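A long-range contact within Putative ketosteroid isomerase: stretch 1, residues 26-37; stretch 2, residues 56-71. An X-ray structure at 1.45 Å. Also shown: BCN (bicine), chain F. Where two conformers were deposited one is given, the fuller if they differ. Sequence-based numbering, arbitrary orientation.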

ATOM      1  N   ALA B  26       1.566 -14.256 -11.128  1.00  7.29           N
ATOM      2  CA  ALA B  26       0.630 -13.355 -11.768  1.00  5.52           C
ATOM      3  C   ALA B  26       1.379 -12.415 -12.727  1.00  6.94           C
ATOM      4  O   ALA B  26       0.897 -12.065 -13.795  1.00  8.70           O
ATOM      5  CB  ALA B  26      -0.124 -12.545 -10.698  1.00  6.39           C
ATOM      6  N   LEU B  27       2.536 -11.925 -12.290  1.00  7.51           N
ATOM      7  CA  LEU B  27       3.313 -11.041 -13.135  1.00  9.19           C
ATOM      8  C   LEU B  27       3.727 -11.654 -14.448  1.00 10.03           C
ATOM      9  O   LEU B  27       3.762 -10.957 -15.480  1.00  8.14           O
ATOM     10  CB  LEU B  27       4.584 -10.560 -12.396  1.00  8.28           C
ATOM     11  CG  LEU B  27       4.288  -9.495 -11.325  1.00  7.98           C
ATOM     12  CD1 LEU B  27       5.447  -9.362 -10.408  1.00  7.37           C
ATOM     13  CD2 LEU B  27       3.938  -8.203 -12.014  1.00 12.06           C
ATOM     14  N   ALA B  28       4.149 -12.917 -14.385  1.00  7.92           N
ATOM     15  CA  ALA B  28       4.640 -13.648 -15.549  1.00  8.94           C
ATOM     16  C   ALA B  28       3.555 -14.460 -16.253  1.00  9.02           C
ATOM     17  O   ALA B  28       3.858 -15.121 -17.250  1.00  9.70           O
ATOM     18  CB  ALA B  28       5.764 -14.551 -15.109  1.00 10.05           C
ATOM     19  N   SER B  29       2.303 -14.385 -15.795  1.00  9.48           N
ATOM     20  CA  SER B  29       1.223 -15.206 -16.367  1.00  9.02           C
ATOM     21  C   SER B  29       0.946 -14.857 -17.811  1.00 12.64           C
ATOM     22  O   SER B  29       0.983 -13.691 -18.192  1.00 11.09           O
ATOM     23  CB  SER B  29      -0.074 -15.022 -15.588  1.00  9.50           C
ATOM     24  OG  SER B  29      -1.127 -15.824 -16.121  1.00  9.59           O
ATOM     25  N   THR B  30       0.604 -15.879 -18.575  1.00 12.55           N
ATOM     26  CA  THR B  30       0.147 -15.727 -19.932  1.00 13.39           C
ATOM     27  C   THR B  30      -1.301 -15.185 -19.948  1.00 12.99           C
ATOM     28  O   THR B  30      -1.785 -14.696 -20.994  1.00 13.64           O
ATOM     29  CB  THR B  30       0.205 -17.109 -20.690  1.00 11.94           C
ATOM     30  OG1 THR B  30      -0.721 -18.034 -20.078  1.00 18.84           O
ATOM     31  CG2 THR B  30       1.585 -17.682 -20.651  1.00 21.57           C
ATOM     32  N   ASP B  31      -2.020 -15.292 -18.825  1.00  9.63           N
ATOM     33  CA  ASP B  31      -3.384 -14.796 -18.749  1.00  7.65           C
ATOM     34  C   ASP B  31      -3.345 -13.343 -18.383  1.00  8.51           C
ATOM     35  O   ASP B  31      -2.934 -13.025 -17.289  1.00  8.00           O
ATOM     36  CB  ASP B  31      -4.144 -15.579 -17.702  1.00  9.26           C
ATOM     37  CG  ASP B  31      -5.609 -15.197 -17.615  1.00 14.72           C
ATOM     38  OD1 ASP B  31      -6.060 -14.235 -18.282  1.00 11.12           O
ATOM     39  OD2 ASP B  31      -6.332 -15.889 -16.878  1.00 23.76           O
ATOM     40  N   PRO B  32      -3.803 -12.448 -19.284  1.00  7.66           N
ATOM     41  CA  PRO B  32      -3.725 -11.036 -18.946  1.00 10.61           C
ATOM     42  C   PRO B  32      -4.648 -10.640 -17.805  1.00  6.41           C
ATOM     43  O   PRO B  32      -4.411  -9.610 -17.192  1.00  8.37           O
ATOM     44  CB  PRO B  32      -4.158 -10.322 -20.232  1.00 13.35           C
ATOM     45  CG  PRO B  32      -4.917 -11.279 -20.962  1.00 12.90           C
ATOM     46  CD  PRO B  32      -4.395 -12.662 -20.607  1.00 11.00           C
HETATM   47  N   MSE B  33      -5.642 -11.474 -17.488  1.00  6.92           N
HETATM   48  CA  MSE B  33      -6.549 -11.210 -16.386  1.00  6.63           C
HETATM   49  C   MSE B  33      -6.099 -11.863 -15.091  1.00  5.24           C
HETATM   50  O   MSE B  33      -6.869 -11.857 -14.126  1.00  6.85           O
HETATM   51  CB  MSE B  33      -7.968 -11.701 -16.695  1.00  8.45           C
HETATM   52  CG  MSE B  33      -8.558 -11.164 -17.984  1.00  9.42           C
HETATM   53 SE   MSE B  33      -8.509  -9.225 -18.186  0.75  6.49          SE
HETATM   54  CE  MSE B  33     -10.084  -8.867 -17.076  1.00  8.17           C
ATOM     55  N   ALA B  34      -4.878 -12.395 -15.049  1.00  6.67           N
ATOM     56  CA  ALA B  34      -4.341 -13.065 -13.817  1.00  5.81           C
ATOM     57  C   ALA B  34      -4.551 -12.262 -12.543  1.00  6.74           C
ATOM     58  O   ALA B  34      -5.056 -12.805 -11.556  1.00  6.69           O
ATOM     59  CB  ALA B  34      -2.852 -13.403 -13.964  1.00  6.23           C
ATOM     60  N   PHE B  35      -4.179 -10.983 -12.557  1.00  5.92           N
ATOM     61  CA  PHE B  35      -4.358 -10.172 -11.358  1.00  4.30           C
ATOM     62  C   PHE B  35      -5.802  -9.915 -11.006  1.00  6.45           C
ATOM     63  O   PHE B  35      -6.105  -9.749  -9.812  1.00  7.61           O
ATOM     64  CB  PHE B  35      -3.579  -8.853 -11.445  1.00  4.97           C
ATOM     65  CG  PHE B  35      -2.138  -8.964 -11.029  1.00  7.45           C
ATOM     66  CD1 PHE B  35      -1.790  -9.278  -9.717  1.00  7.55           C
ATOM     67  CD2 PHE B  35      -1.124  -8.747 -11.951  1.00  8.61           C
ATOM     68  CE1 PHE B  35      -0.455  -9.378  -9.325  1.00  7.48           C
ATOM     69  CE2 PHE B  35       0.199  -8.850 -11.588  1.00  6.51           C
ATOM     70  CZ  PHE B  35       0.552  -9.116 -10.272  1.00  7.43           C
ATOM     71  N   VAL B  36      -6.714  -9.922 -11.974  1.00  7.12           N
ATOM     72  CA  VAL B  36      -8.120  -9.757 -11.677  1.00  6.68           C
ATOM     73  C   VAL B  36      -8.643 -11.018 -10.980  1.00  7.69           C
ATOM     74  O   VAL B  36      -9.336 -10.949  -9.972  1.00  7.07           O
ATOM     75  CB  VAL B  36      -8.929  -9.464 -12.945  1.00  8.55           C
ATOM     76  CG1 VAL B  36     -10.449  -9.353 -12.627  1.00  8.58           C
ATOM     77  CG2 VAL B  36      -8.414  -8.177 -13.617  1.00 10.03           C
ATOM     78  N   GLU B  37      -8.221 -12.169 -11.486  1.00  7.19           N
ATOM     79  CA  GLU B  37      -8.580 -13.438 -10.854  1.00  7.97           C
ATOM     80  C   GLU B  37      -8.044 -13.575  -9.422  1.00  6.79           C
ATOM     81  O   GLU B  37      -8.727 -14.162  -8.552  1.00  8.87           O
ATOM     82  CB  GLU B  37      -8.079 -14.583 -11.716  1.00 10.11           C
ATOM     83  CG  GLU B  37      -8.684 -14.561 -13.140  1.00 14.42           C
ATOM     84  N   GLY B  56     -13.206  -1.546  -6.439  1.00  6.28           N
ATOM     85  CA  GLY B  56     -14.027  -2.688  -6.725  1.00  6.08           C
ATOM     86  C   GLY B  56     -13.529  -3.532  -7.869  1.00  7.41           C
ATOM     87  O   GLY B  56     -12.952  -3.038  -8.822  1.00  7.83           O
ATOM     88  N   LEU B  57     -13.804  -4.823  -7.774  1.00  8.41           N
ATOM     89  CA  LEU B  57     -13.366  -5.744  -8.755  1.00  6.85           C
ATOM     90  C   LEU B  57     -13.955  -5.492 -10.105  1.00  7.28           C
ATOM     91  O   LEU B  57     -13.296  -5.756 -11.114  1.00  8.53           O
ATOM     92  CB  LEU B  57     -13.695  -7.149  -8.299  1.00  6.60           C
ATOM     93  CG  LEU B  57     -13.083  -8.301  -9.094  1.00 10.30           C
ATOM     94  CD1 LEU B  57     -11.583  -8.255  -9.072  1.00 12.06           C
ATOM     95  CD2 LEU B  57     -13.586  -9.658  -8.456  1.00 10.23           C
ATOM     96  N   GLU B  58     -15.195  -5.016 -10.209  1.00  8.32           N
ATOM     97  CA  GLU B  58     -15.752  -4.788 -11.521  0.55 10.26           C
ATOM     98  C   GLU B  58     -15.032  -3.665 -12.270  1.00  7.99           C
ATOM     99  O   GLU B  58     -14.796  -3.772 -13.468  1.00  9.14           O
ATOM    100  CB  GLU B  58     -17.273  -4.594 -11.459  0.55 11.80           C
ATOM    101  CG  GLU B  58     -17.965  -5.873 -11.012  0.55 11.02           C
ATOM    102  CD  GLU B  58     -17.406  -7.117 -11.751  0.55 22.93           C
ATOM    103  OE1 GLU B  58     -17.415  -7.128 -12.999  0.55 24.07           O
ATOM    104  OE2 GLU B  58     -16.915  -8.058 -11.090  0.55 22.68           O
ATOM    105  N   GLN B  59     -14.655  -2.610 -11.554  1.00  7.87           N
ATOM    106  CA  GLN B  59     -13.855  -1.520 -12.141  0.50  9.18           C
ATOM    107  C   GLN B  59     -12.483  -2.022 -12.533  1.00  7.65           C
ATOM    108  O   GLN B  59     -11.960  -1.661 -13.597  1.00  8.23           O
ATOM    109  CB  GLN B  59     -13.667  -0.350 -11.196  0.50 11.36           C
ATOM    110  CG  GLN B  59     -14.780   0.658 -11.194  0.50 11.49           C
ATOM    111  CD  GLN B  59     -14.480   1.848 -10.304  0.50  9.79           C
ATOM    112  OE1 GLN B  59     -13.333   2.068  -9.881  0.50 11.61           O
ATOM    113  NE2 GLN B  59     -15.513   2.628 -10.001  0.50 15.96           N
ATOM    114  N   LEU B  60     -11.879  -2.827 -11.662  1.00  6.93           N
ATOM    115  CA  LEU B  60     -10.565  -3.399 -11.949  1.00  5.97           C
ATOM    116  C   LEU B  60     -10.634  -4.245 -13.237  1.00  6.03           C
ATOM    117  O   LEU B  60      -9.765  -4.170 -14.093  1.00  5.78           O
ATOM    118  CB  LEU B  60     -10.052  -4.232 -10.781  1.00  6.11           C
ATOM    119  CG  LEU B  60      -8.595  -4.671 -10.963  1.00  7.56           C
ATOM    120  CD1 LEU B  60      -7.612  -3.485 -10.839  1.00  8.37           C
ATOM    121  CD2 LEU B  60      -8.268  -5.780  -9.962  1.00 10.20           C
ATOM    122  N   ARG B  61     -11.637  -5.101 -13.329  1.00  5.70           N
ATOM    123  CA  ARG B  61     -11.859  -5.963 -14.484  1.00  7.58           C
ATOM    124  C   ARG B  61     -11.984  -5.144 -15.754  1.00  6.71           C
ATOM    125  O   ARG B  61     -11.311  -5.434 -16.734  1.00  6.65           O
ATOM    126  CB  ARG B  61     -13.079  -6.848 -14.264  1.00  8.48           C
ATOM    127  CG  ARG B  61     -13.297  -7.782 -15.421  1.00  8.25           C
ATOM    128  CD  ARG B  61     -14.660  -8.484 -15.343  1.00 15.48           C
ATOM    129  NE  ARG B  61     -14.970  -8.879 -13.981  1.00 25.49           N
ATOM    130  CZ  ARG B  61     -14.471  -9.936 -13.359  1.00 27.42           C
ATOM    131  NH1 ARG B  61     -13.617 -10.759 -13.977  1.00 33.23           N
ATOM    132  NH2 ARG B  61     -14.837 -10.176 -12.093  1.00 27.75           N
ATOM    133  N   THR B  62     -12.809  -4.123 -15.747  1.00  7.07           N
ATOM    134  CA  THR B  62     -12.967  -3.239 -16.900  1.00  8.11           C
ATOM    135  C   THR B  62     -11.654  -2.614 -17.336  1.00  7.51           C
ATOM    136  O   THR B  62     -11.336  -2.559 -18.525  1.00  8.05           O
ATOM    137  CB  THR B  62     -14.010  -2.151 -16.565  1.00 10.40           C
ATOM    138  OG1 THR B  62     -15.242  -2.819 -16.277  1.00 14.49           O
ATOM    139  CG2 THR B  62     -14.196  -1.168 -17.751  1.00 14.41           C
ATOM    140  N   TYR B  63     -10.855  -2.158 -16.373  1.00  6.80           N
ATOM    141  CA  TYR B  63      -9.556  -1.575 -16.668  1.00  6.40           C
ATOM    142  C   TYR B  63      -8.604  -2.616 -17.315  1.00  5.25           C
ATOM    143  O   TYR B  63      -7.980  -2.375 -18.360  1.00  5.52           O
ATOM    144  CB  TYR B  63      -8.951  -1.039 -15.370  1.00  7.61           C
ATOM    145  CG  TYR B  63      -7.618  -0.388 -15.523  1.00  5.51           C
ATOM    146  CD1 TYR B  63      -7.464   0.718 -16.325  1.00  9.44           C
ATOM    147  CD2 TYR B  63      -6.504  -0.865 -14.838  1.00  7.13           C
ATOM    148  CE1 TYR B  63      -6.233   1.328 -16.460  1.00  7.86           C
ATOM    149  CE2 TYR B  63      -5.293  -0.238 -14.923  1.00  7.67           C
ATOM    150  CZ  TYR B  63      -5.161   0.847 -15.767  1.00  6.54           C
ATOM    151  OH  TYR B  63      -3.932   1.494 -15.943  1.00 10.05           O
ATOM    152  N   TYR B  64      -8.530  -3.790 -16.700  1.00  5.28           N
ATOM    153  CA  TYR B  64      -7.647  -4.836 -17.181  1.00  5.13           C
ATOM    154  C   TYR B  64      -8.054  -5.396 -18.539  1.00  4.69           C
ATOM    155  O   TYR B  64      -7.204  -5.832 -19.328  1.00  5.78           O
ATOM    156  CB  TYR B  64      -7.565  -5.995 -16.142  1.00  6.24           C
ATOM    157  CG  TYR B  64      -6.417  -5.892 -15.207  1.00  5.97           C
ATOM    158  CD1 TYR B  64      -6.429  -5.048 -14.143  1.00  8.21           C
ATOM    159  CD2 TYR B  64      -5.307  -6.673 -15.409  1.00  6.90           C
ATOM    160  CE1 TYR B  64      -5.367  -4.970 -13.268  1.00  7.99           C
ATOM    161  CE2 TYR B  64      -4.213  -6.602 -14.562  1.00 10.06           C
ATOM    162  CZ  TYR B  64      -4.249  -5.760 -13.489  1.00  7.72           C
ATOM    163  OH  TYR B  64      -3.111  -5.716 -12.679  1.00  8.48           O
ATOM    164  N   LYS B  65      -9.338  -5.323 -18.866  1.00  6.17           N
ATOM    165  CA  LYS B  65      -9.798  -5.769 -20.172  1.00  4.50           C
ATOM    166  C   LYS B  65      -9.159  -4.958 -21.296  1.00  4.66           C
ATOM    167  O   LYS B  65      -9.054  -5.455 -22.409  1.00  5.54           O
ATOM    168  CB  LYS B  65     -11.312  -5.640 -20.282  1.00  4.99           C
ATOM    169  CG  LYS B  65     -12.066  -6.734 -19.551  1.00  9.31           C
ATOM    170  CD  LYS B  65     -13.605  -6.467 -19.443  1.00 11.54           C
ATOM    171  CE  LYS B  65     -14.248  -6.159 -20.752  1.00 11.32           C
ATOM    172  NZ  LYS B  65     -14.386  -7.377 -21.642  1.00 14.15           N
ATOM    173  N   GLY B  66      -8.707  -3.749 -21.003  1.00  4.87           N
ATOM    174  CA  GLY B  66      -8.109  -2.884 -22.018  1.00  6.39           C
ATOM    175  C   GLY B  66      -6.601  -2.959 -22.071  1.00  6.44           C
ATOM    176  O   GLY B  66      -5.998  -2.327 -22.920  1.00  9.46           O
HETATM  177  N   MSE B  67      -5.980  -3.703 -21.153  1.00  5.35           N
HETATM  178  CA  MSE B  67      -4.536  -3.770 -21.100  1.00  7.32           C
HETATM  179  C   MSE B  67      -3.975  -4.996 -21.755  1.00  4.94           C
HETATM  180  O   MSE B  67      -4.530  -6.074 -21.692  1.00  6.39           O
HETATM  181  CB  MSE B  67      -4.044  -3.723 -19.648  1.00 10.27           C
HETATM  182  CG  MSE B  67      -4.121  -2.327 -19.040  1.00 13.66           C
HETATM  183 SE   MSE B  67      -3.099  -2.087 -17.450  0.75 12.80          SE
HETATM  184  CE  MSE B  67      -4.115  -3.237 -16.392  1.00  9.44           C
ATOM    185  N   GLN B  68      -2.833  -4.838 -22.377  1.00  5.79           N
ATOM    186  CA  GLN B  68      -2.151  -5.955 -22.967  1.00  5.30           C
ATOM    187  C   GLN B  68      -1.098  -6.408 -21.990  1.00  8.51           C
ATOM    188  O   GLN B  68      -0.191  -5.664 -21.642  1.00  9.28           O
ATOM    189  CB  GLN B  68      -1.519  -5.614 -24.305  1.00  4.32           C
ATOM    190  CG  GLN B  68      -0.947  -6.830 -25.010  1.00  3.57           C
ATOM    191  CD  GLN B  68      -0.432  -6.557 -26.385  1.00  2.00           C
ATOM    192  OE1 GLN B  68      -0.188  -5.394 -26.774  1.00  3.00           O
ATOM    193  NE2 GLN B  68      -0.207  -7.627 -27.131  1.00  2.11           N
ATOM    194  N   LEU B  69      -1.241  -7.625 -21.519  1.00  8.48           N
ATOM    195  CA  LEU B  69      -0.369  -8.100 -20.435  1.00 11.03           C
ATOM    196  C   LEU B  69      -0.022  -9.544 -20.732  1.00 13.64           C
ATOM    197  O   LEU B  69      -0.779 -10.241 -21.418  1.00 13.61           O
ATOM    198  CB  LEU B  69      -1.069  -7.994 -19.055  1.00 13.61           C
ATOM    199  CG  LEU B  69      -1.529  -6.619 -18.579  1.00 11.08           C
ATOM    200  CD1 LEU B  69      -2.402  -6.792 -17.318  1.00 13.67           C
ATOM    201  CD2 LEU B  69      -0.395  -5.675 -18.309  1.00 11.01           C
ATOM    202  N   PRO B  70       1.124 -10.009 -20.222  1.00 11.08           N
ATOM    203  CA  PRO B  70       2.079  -9.297 -19.423  1.00 13.74           C
ATOM    204  C   PRO B  70       2.817  -8.307 -20.313  1.00 17.06           C
ATOM    205  O   PRO B  70       2.837  -8.484 -21.566  1.00 14.84           O
ATOM    206  CB  PRO B  70       3.018 -10.410 -18.893  1.00 15.23           C
ATOM    207  CG  PRO B  70       2.899 -11.522 -19.870  1.00 16.93           C
ATOM    208  CD  PRO B  70       1.519 -11.416 -20.468  1.00 15.93           C
ATOM    209  N   PRO B  71       3.386  -7.256 -19.704  1.00 15.19           N
ATOM    210  CA  PRO B  71       4.135  -6.260 -20.459  1.00 18.42           C
ATOM    211  C   PRO B  71       5.575  -6.685 -20.723  1.00 20.10           C
ATOM    212  O   PRO B  71       6.205  -6.135 -21.603  1.00 24.89           O
ATOM    213  CB  PRO B  71       4.092  -5.031 -19.544  1.00 19.22           C
ATOM    214  CG  PRO B  71       4.058  -5.612 -18.185  1.00 17.81           C
ATOM    215  CD  PRO B  71       3.218  -6.867 -18.297  1.00 16.39           C
TER
HETATM  216  N1  BCN F   1       2.257  -3.774 -14.313  1.00 23.68           N
HETATM  217  C1  BCN F   1       1.307  -2.724 -14.705  1.00 22.62           C
HETATM  218  C2  BCN F   1       1.665  -2.168 -16.095  1.00 22.68           C
HETATM  219  O21 BCN F   1       1.102  -1.137 -16.522  1.00 24.37           O
HETATM  220  O22 BCN F   1       2.526  -2.771 -16.772  1.00 23.83           O
HETATM  221  C3  BCN F   1       1.589  -4.818 -13.517  1.00 18.15           C
HETATM  222  C4  BCN F   1       0.867  -5.810 -14.429  1.00 25.01           C
HETATM  223  O4  BCN F   1       1.824  -6.201 -15.427  1.00 25.17           O
HETATM  224  C5  BCN F   1       3.308  -3.152 -13.526  1.00 23.73           C
HETATM  225  C6  BCN F   1       4.538  -4.024 -13.528  1.00 22.21           C
HETATM  226  O6  BCN F   1       4.853  -4.442 -14.883  1.00 24.17           O
HETATM  227  O   HOH W   1      -0.994 -12.688 -22.539  1.00 25.44           O

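The two stretches meet through shape rather than hydrogen bonds: the first turn of a helix and the turn before it pack on a second helix and its trailing loop, and no direct hydrogen bond crosses between them. Such a contact illustrates a general principle, that polar groups can be settled locally while apolar surfaces do the joining.

The local settlement is clear in stretch 1. A type I turn from Asp31 to Ala34 is braced by Asp31 N donating to Ser29 OG (2.9 Å) and Met33 N donating to Asp31 OD1 (2.9 Å), and Met33, the N-cap, leads into the helix that carries Phe35 and Val36.

Val36 is the knob. Its side chain sits among Leu57, Leu60, Arg61 and Tyr64, with CG2 3.4 Å from Tyr64 CG and CG1 3.9 Å from Leu57 CD1. Val36 CG1 also lies over one face of the Arg61 guanidinium, 3.7 Å from NH1. Within its own helix, in the conformer given for Glu58, Arg61 NH2 forms a salt bridge with Glu58 OE2 (3.1 Å).

Tyr64 is the hub of the opposing surface. Phe35 CB approaches its OH at 3.4 Å, while Pro32 O lies at the ring edge, 3.6 Å from Tyr64 CD2. The selenomethionine Met33 starts away from the helix, but its all-m side chain curls back, bringing CE to 3.9 Å from Tyr64 CB and 3.7 Å from Arg61 O.

Beyond the helix, the backbones draw closest at Pro32 and Leu69, whose CA atoms are 4.7 Å apart and whose CB atoms touch at 4.0 Å. Pro70, preceded by a cis peptide, places CD 3.3 Å from Ser29 O. Here one water supplies a polar link, donating to Thr30 O and Leu69 O, both at 2.7 Å from its oxygen.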